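Local coordinates for ketosynthase (Streptomyces sp. MSC090213JE08, PDB 6KXD), which probably catalyses decarboxylative condensation of malonyl-ACP with an acyl-ACP chain as the ketosynthase of a highly reducing type II polyketide synthase, at residues V219-K224 with P359-H364. Residues are numbered along the deposited sequence; the frame is centred on the assembly and turned at random.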
loop_
_atom_site.group_PDB
_atom_site.type_symbol
_atom_site.label_atom_id
_atom_site.label_comp_id
_atom_site.label_asym_id
_atom_site.label_seq_id
_atom_site.Cartn_x
_atom_site.Cartn_y
_atom_site.Cartn_z
ATOM N N VAL A 219 6.140 22.450 14.962
ATOM C CA VAL A 219 4.851 21.869 14.716
ATOM C C VAL A 219 4.000 22.091 15.960
ATOM O O VAL A 219 4.366 21.639 17.065
ATOM C CB VAL A 219 4.944 20.363 14.392
ATOM C CG1 VAL A 219 3.597 19.834 13.924
ATOM C CG2 VAL A 219 6.041 20.073 13.383
ATOM N N ARG A 220 2.863 22.775 15.764
ATOM C CA ARG A 220 1.959 23.122 16.828
ATOM C C ARG A 220 0.553 22.618 16.542
ATOM O O ARG A 220 -0.326 23.418 16.220
ATOM C CB ARG A 220 1.901 24.652 16.993
ATOM C CG ARG A 220 3.242 25.349 17.130
ATOM C CD ARG A 220 3.020 26.798 17.578
ATOM N NE ARG A 220 4.218 27.588 17.401
ATOM C CZ ARG A 220 5.178 27.713 18.323
ATOM N NH1 ARG A 220 5.202 26.918 19.382
ATOM N NH2 ARG A 220 6.107 28.633 18.180
ATOM N N PRO A 221 0.292 21.296 16.610
ATOM C CA PRO A 221 -1.043 20.770 16.363
ATOM C C PRO A 221 -2.098 21.325 17.322
ATOM O O PRO A 221 -1.958 21.273 18.556
ATOM C CB PRO A 221 -0.878 19.248 16.514
ATOM C CG PRO A 221 0.568 19.039 16.154
ATOM C CD PRO A 221 1.251 20.207 16.849
ATOM N N PHE A 222 -3.164 21.811 16.690
ATOM C CA PHE A 222 -4.365 22.332 17.323
ATOM C C PHE A 222 -4.094 23.722 17.919
ATOM O O PHE A 222 -4.968 24.286 18.554
ATOM C CB PHE A 222 -4.920 21.372 18.374
ATOM C CG PHE A 222 -5.273 20.018 17.809
ATOM C CD1 PHE A 222 -6.305 19.890 16.891
ATOM C CD2 PHE A 222 -4.547 18.885 18.153
ATOM C CE1 PHE A 222 -6.623 18.659 16.336
ATOM C CE2 PHE A 222 -4.876 17.654 17.604
ATOM C CZ PHE A 222 -5.910 17.546 16.701
ATOM N N ASP A 223 -2.914 24.274 17.659
ATOM C CA ASP A 223 -2.587 25.607 18.127
ATOM C C ASP A 223 -3.256 26.611 17.189
ATOM O O ASP A 223 -3.340 26.354 16.006
ATOM C CB ASP A 223 -1.080 25.816 18.155
ATOM C CG ASP A 223 -0.645 27.091 18.855
ATOM O OD1 ASP A 223 -0.729 28.157 18.211
ATOM O OD2 ASP A 223 -0.234 26.986 20.037
ATOM N N LYS A 224 -3.671 27.753 17.754
ATOM C CA LYS A 224 -4.326 28.819 17.048
ATOM C C LYS A 224 -3.408 29.375 15.953
ATOM O O LYS A 224 -3.909 29.771 14.897
ATOM C CB LYS A 224 -4.785 29.887 18.052
ATOM C CG LYS A 224 -5.693 30.977 17.498
ATOM C CD LYS A 224 -5.991 32.100 18.498
ATOM C CE LYS A 224 -7.062 33.066 18.022
ATOM N NZ LYS A 224 -6.471 34.203 17.277
ATOM N N PRO A 359 0.580 10.825 25.951
ATOM C CA PRO A 359 1.697 11.615 25.480
ATOM C C PRO A 359 1.155 12.983 25.118
ATOM O O PRO A 359 -0.029 13.103 24.784
ATOM C CB PRO A 359 2.203 10.854 24.254
ATOM C CG PRO A 359 0.974 10.151 23.734
ATOM C CD PRO A 359 0.186 9.795 24.977
ATOM N N PRO A 360 2.012 14.025 25.165
ATOM C CA PRO A 360 1.558 15.401 24.980
ATOM C C PRO A 360 1.506 15.879 23.532
ATOM O O PRO A 360 2.272 15.395 22.680
ATOM C CB PRO A 360 2.640 16.245 25.671
ATOM C CG PRO A 360 3.895 15.398 25.548
ATOM C CD PRO A 360 3.448 13.947 25.476
ATOM N N THR A 361 0.648 16.882 23.311
ATOM C CA THR A 361 0.767 17.774 22.185
ATOM C C THR A 361 1.686 18.928 22.602
ATOM O O THR A 361 1.262 19.814 23.369
ATOM C CB THR A 361 -0.605 18.292 21.735
ATOM O OG1 THR A 361 -1.515 17.198 21.698
ATOM C CG2 THR A 361 -0.529 19.021 20.413
ATOM N N ILE A 362 2.923 18.915 22.097
ATOM C CA ILE A 362 3.964 19.843 22.492
ATOM C C ILE A 362 3.915 21.069 21.572
ATOM O O ILE A 362 3.082 21.148 20.688
ATOM C CB ILE A 362 5.340 19.144 22.498
ATOM C CG1 ILE A 362 5.922 18.929 21.091
ATOM C CG2 ILE A 362 5.243 17.859 23.285
ATOM C CD1 ILE A 362 7.405 18.536 21.064
ATOM N N ASN A 363 4.787 22.044 21.849
ATOM C CA ASN A 363 4.820 23.340 21.186
ATOM C C ASN A 363 3.432 24.011 21.247
ATOM O O ASN A 363 3.071 24.781 20.353
ATOM C CB ASN A 363 5.325 23.224 19.742
ATOM C CG ASN A 363 6.570 22.373 19.599
ATOM O OD1 ASN A 363 7.470 22.467 20.422
ATOM N ND2 ASN A 363 6.626 21.533 18.572
ATOM N N HIS A 364 2.652 23.707 22.285
ATOM C CA HIS A 364 1.293 24.210 22.406
ATOM C C HIS A 364 1.282 25.508 23.222
ATOM O O HIS A 364 1.514 25.475 24.458
ATOM C CB HIS A 364 0.361 23.175 23.032
ATOM C CG HIS A 364 -1.081 23.448 22.732
ATOM N ND1 HIS A 364 -1.586 23.360 21.447
ATOM C CD2 HIS A 364 -2.119 23.818 23.518
ATOM C CE1 HIS A 364 -2.873 23.644 21.466
ATOM N NE2 HIS A 364 -3.229 23.915 22.719
HETATM O O HOH W 1 0.511 22.418 19.720
#
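N363 and R220 reach across to each other's loops through matching first torsions: in both, CG lies anti to the carbonyl carbon, with chi1 -52° for R220. In this thiolase-fold ketosynthase they join a type II beta turn, R220 to D223, in the loop before strand 234-242 to the loop that follows strand 357-358. The turn is closed by D223 N bonding to R220 O. N363 turns its ND2 to V219 O at 2.7 Å; the acceptor lies in the amide plane and the bond is nearly straight (167°). In return R220, extended from CG to NE, lays its chain beside N363 O, with CG at 3.3 Å from that oxygen, and bends NH1 back to bond with it at 3.2 Å. This longer bond leaves the guanidinium edge in plane but meets the carbonyl from above its plane, so it does not use a lone pair. The guanidinium and amide planes stand 87° apart. Next along the seam, T361 CG2 packs 3.9 Å from P221 CB, the two side chains sliding past each other in opposite directions; the same methyl lies 3.2 Å from P221 O. T361 OG1 instead bonds to V375 O and A329 N, while the F222 amide binds D309 OD2, fixing each loop to its surroundings. D223 OD2 accepts from the amides of R365 and E366, just beyond H364, and OD1 from that of D225; OD2 stays 4.1 Å from H364 ND1, not in contact with it. The H364 ring is held at its other nitrogen, NE2, by T367 OG1. One water knits the buried seam together, donating to P221 O and I362 O, and it lies in the plane of the imidazole, 2.9 Å from H364 ND1.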